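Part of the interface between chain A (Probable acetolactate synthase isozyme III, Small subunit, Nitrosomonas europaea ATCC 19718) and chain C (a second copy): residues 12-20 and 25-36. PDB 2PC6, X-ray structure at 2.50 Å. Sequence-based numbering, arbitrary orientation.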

# COMPACT_ATOMS: atom_id res chain seq x y z
N GLU A 12 11.20 9.34 9.72
CA GLU A 12 11.32 10.68 9.15
C GLU A 12 10.78 10.72 7.72
O GLU A 12 11.33 10.08 6.82
CB GLU A 12 12.79 11.13 9.16
CG GLU A 12 13.53 11.09 10.54
CD GLU A 12 12.97 12.05 11.62
OE1 GLU A 12 11.86 12.64 11.48
OE2 GLU A 12 13.66 12.21 12.64
N ASN A 13 9.70 11.47 7.52
CA ASN A 13 9.14 11.67 6.19
C ASN A 13 10.03 12.61 5.36
O ASN A 13 9.68 13.78 5.06
CB ASN A 13 7.70 12.15 6.29
CG ASN A 13 7.04 12.25 4.93
OD1 ASN A 13 7.49 11.66 3.93
ND2 ASN A 13 5.98 13.03 4.88
N GLU A 14 11.19 12.10 4.98
CA GLU A 14 12.18 12.92 4.27
C GLU A 14 12.83 12.15 3.11
O GLU A 14 12.73 10.92 3.02
CB GLU A 14 13.23 13.51 5.23
CG GLU A 14 14.07 12.46 5.93
CD GLU A 14 15.07 13.02 6.93
OE1 GLU A 14 14.93 14.18 7.37
OE2 GLU A 14 16.02 12.29 7.28
N ALA A 15 13.51 12.92 2.25
CA ALA A 15 14.08 12.43 0.99
C ALA A 15 15.27 11.51 1.28
O ALA A 15 16.24 11.92 1.93
CB ALA A 15 14.53 13.62 0.07
N GLY A 16 15.18 10.28 0.79
CA GLY A 16 16.26 9.32 0.96
C GLY A 16 15.95 8.33 2.07
O GLY A 16 16.42 7.20 2.03
N ALA A 17 15.15 8.78 3.03
CA ALA A 17 14.67 7.91 4.13
C ALA A 17 14.39 6.52 3.62
O ALA A 17 14.91 5.53 4.15
CB ALA A 17 13.41 8.46 4.75
N LEU A 18 13.57 6.44 2.58
CA LEU A 18 13.13 5.13 2.11
C LEU A 18 14.22 4.47 1.28
O LEU A 18 14.38 3.23 1.36
CB LEU A 18 11.79 5.19 1.33
CG LEU A 18 11.58 3.90 0.49
CD1 LEU A 18 11.23 2.71 1.40
CD2 LEU A 18 10.53 4.05 -0.58
N SER A 19 14.95 5.24 0.47
CA SER A 19 16.03 4.61 -0.29
C SER A 19 17.10 4.01 0.64
O SER A 19 17.72 3.00 0.31
CB SER A 19 16.69 5.58 -1.28
OG SER A 19 17.53 6.43 -0.55
N ARG A 20 17.31 4.63 1.81
CA ARG A 20 18.25 4.07 2.79
C ARG A 20 17.72 2.80 3.48
O ARG A 20 18.49 1.86 3.74
CB ARG A 20 18.69 5.14 3.80
CG ARG A 20 19.76 6.04 3.20
CD ARG A 20 20.26 7.16 4.16
NE ARG A 20 19.31 8.26 4.25
CZ ARG A 20 19.26 9.27 3.37
NH1 ARG A 20 20.09 9.30 2.32
NH2 ARG A 20 18.36 10.25 3.52
N PHE C 25 14.49 9.75 -7.16
CA PHE C 25 13.75 10.88 -6.54
C PHE C 25 14.56 11.54 -5.42
O PHE C 25 14.77 12.77 -5.43
CB PHE C 25 12.36 10.44 -6.04
CG PHE C 25 11.50 9.85 -7.11
CD1 PHE C 25 11.38 8.47 -7.25
CD2 PHE C 25 10.84 10.69 -8.03
CE1 PHE C 25 10.61 7.91 -8.27
CE2 PHE C 25 10.05 10.14 -9.08
CZ PHE C 25 9.94 8.75 -9.20
N SER C 26 15.06 10.73 -4.49
CA SER C 26 16.02 11.20 -3.49
C SER C 26 17.15 11.97 -4.15
O SER C 26 17.51 13.06 -3.69
CB SER C 26 16.63 10.01 -2.76
OG SER C 26 15.71 8.93 -2.74
N ALA C 27 17.69 11.41 -5.23
CA ALA C 27 18.83 11.99 -5.97
C ALA C 27 18.60 13.47 -6.27
O ALA C 27 19.50 14.29 -6.09
N ARG C 28 17.37 13.81 -6.67
CA ARG C 28 17.04 15.18 -7.07
C ARG C 28 16.58 16.04 -5.87
O ARG C 28 16.23 17.21 -6.02
CB ARG C 28 16.00 15.14 -8.20
CG ARG C 28 16.40 15.90 -9.45
CD ARG C 28 17.35 15.12 -10.37
NE ARG C 28 18.21 16.05 -11.14
N GLY C 29 16.59 15.43 -4.67
CA GLY C 29 16.04 16.03 -3.45
C GLY C 29 14.51 16.01 -3.34
O GLY C 29 13.93 16.87 -2.66
N TYR C 30 13.85 15.06 -4.01
CA TYR C 30 12.38 15.01 -4.01
C TYR C 30 11.80 13.93 -3.13
O TYR C 30 12.18 12.77 -3.23
CB TYR C 30 11.76 14.96 -5.43
CG TYR C 30 11.74 16.35 -6.06
CD1 TYR C 30 11.82 16.53 -7.45
CD2 TYR C 30 11.70 17.49 -5.24
CE1 TYR C 30 11.83 17.83 -7.98
CE2 TYR C 30 11.71 18.77 -5.75
CZ TYR C 30 11.77 18.95 -7.12
OH TYR C 30 11.78 20.27 -7.59
N ASN C 31 10.87 14.33 -2.27
CA ASN C 31 10.20 13.41 -1.35
C ASN C 31 9.14 12.49 -1.97
O ASN C 31 8.23 12.96 -2.64
CB ASN C 31 9.54 14.19 -0.19
CG ASN C 31 9.22 13.29 0.99
OD1 ASN C 31 10.12 12.65 1.55
ND2 ASN C 31 7.95 13.22 1.37
N ILE C 32 9.27 11.19 -1.72
CA ILE C 32 8.21 10.22 -2.03
C ILE C 32 7.17 10.31 -0.91
O ILE C 32 7.45 9.93 0.23
CB ILE C 32 8.76 8.75 -2.18
CG1 ILE C 32 9.89 8.68 -3.22
CG2 ILE C 32 7.62 7.70 -2.54
N GLU C 33 5.99 10.83 -1.24
CA GLU C 33 4.83 10.96 -0.33
C GLU C 33 4.20 9.61 0.13
O GLU C 33 3.96 9.38 1.32
CB GLU C 33 3.75 11.83 -1.01
CG GLU C 33 2.65 12.34 -0.08
CD GLU C 33 1.46 12.94 -0.83
OE1 GLU C 33 1.54 14.10 -1.32
OE2 GLU C 33 0.42 12.25 -0.91
N SER C 34 3.91 8.74 -0.84
CA SER C 34 3.45 7.40 -0.54
C SER C 34 3.95 6.41 -1.60
O SER C 34 4.29 6.79 -2.72
CB SER C 34 1.92 7.35 -0.47
OG SER C 34 1.35 7.29 -1.78
N LEU C 35 3.97 5.15 -1.22
CA LEU C 35 4.54 4.15 -2.05
C LEU C 35 4.00 2.79 -1.60
O LEU C 35 3.82 2.51 -0.38
CB LEU C 35 6.09 4.18 -1.96
CG LEU C 35 6.82 3.28 -2.98
CD1 LEU C 35 8.13 3.84 -3.47
CD2 LEU C 35 6.99 1.81 -2.48
N SER C 36 3.72 1.97 -2.62
CA SER C 36 3.27 0.61 -2.43
C SER C 36 3.97 -0.20 -3.47
O SER C 36 4.05 0.21 -4.64
CB SER C 36 1.77 0.51 -2.66
OG SER C 36 1.03 0.81 -1.48
O HOH W 1 5.97 9.23 3.16
O HOH W 2 13.97 7.53 -1.01

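A single direct hydrogen bond ties these two stretches together, and it runs between two asparagine side chains: N31(C) ND2 donates to N13(A) OD1 at 3.0 Å, with a nearly straight N-H...O angle of 167°. Both CA-to-CB bonds point sideways to the partner stretch, and t rotamers at chi1 bring the amide ends together. Water 1 lies 3.0 Å from N13(A) OD1 and 2.7 Å from E33(C) O, placed to donate to either, though it has more acceptors in reach than protons.

The other end of the N31(C) amide is less well served. Its OD1 sits 3.2 Å from E14(A) C and 3.5 Å from A15(A) N, but the angle to that NH is poor, and the proximity is packing rather than a bond.

Chain A makes a type II turn from E14(A) to A17(A), closed by A17(A) N to E14(A) O at 3.2 Å. Within it, A15(A) lays its CB 4.1 Å from Y30(C) O. G16(A), at phi 102°, occupies the N-cap position; a CB would be jammed against the preceding carbonyl O, which by itself calls for glycine; it would also clash with R20(A) NH2. Its bare CA lies 3.8 Å from S26(C) OG.

That serine touches S19(A) directly, OG of S26(C) to CB of S19(A) at 3.8 Å, and a water also links them: water 2 donates to S26(C) OG at 2.8 Å and accepts from S19(A) N at 2.9 Å. S19(A) OG turns back within its own chain, donating to G16(A) O at 2.9 Å. Two leucines whose CA-to-CB bonds point toward the opposing stretch make the apolar contact, L18(A) CD2 to L35(C) CD1 at 3.8 Å. The rule is economical: one side-chain amide hydrogen bond, a water between S26(C) and S19(A), one leucine pair, and a turn that needs glycine at G16(A).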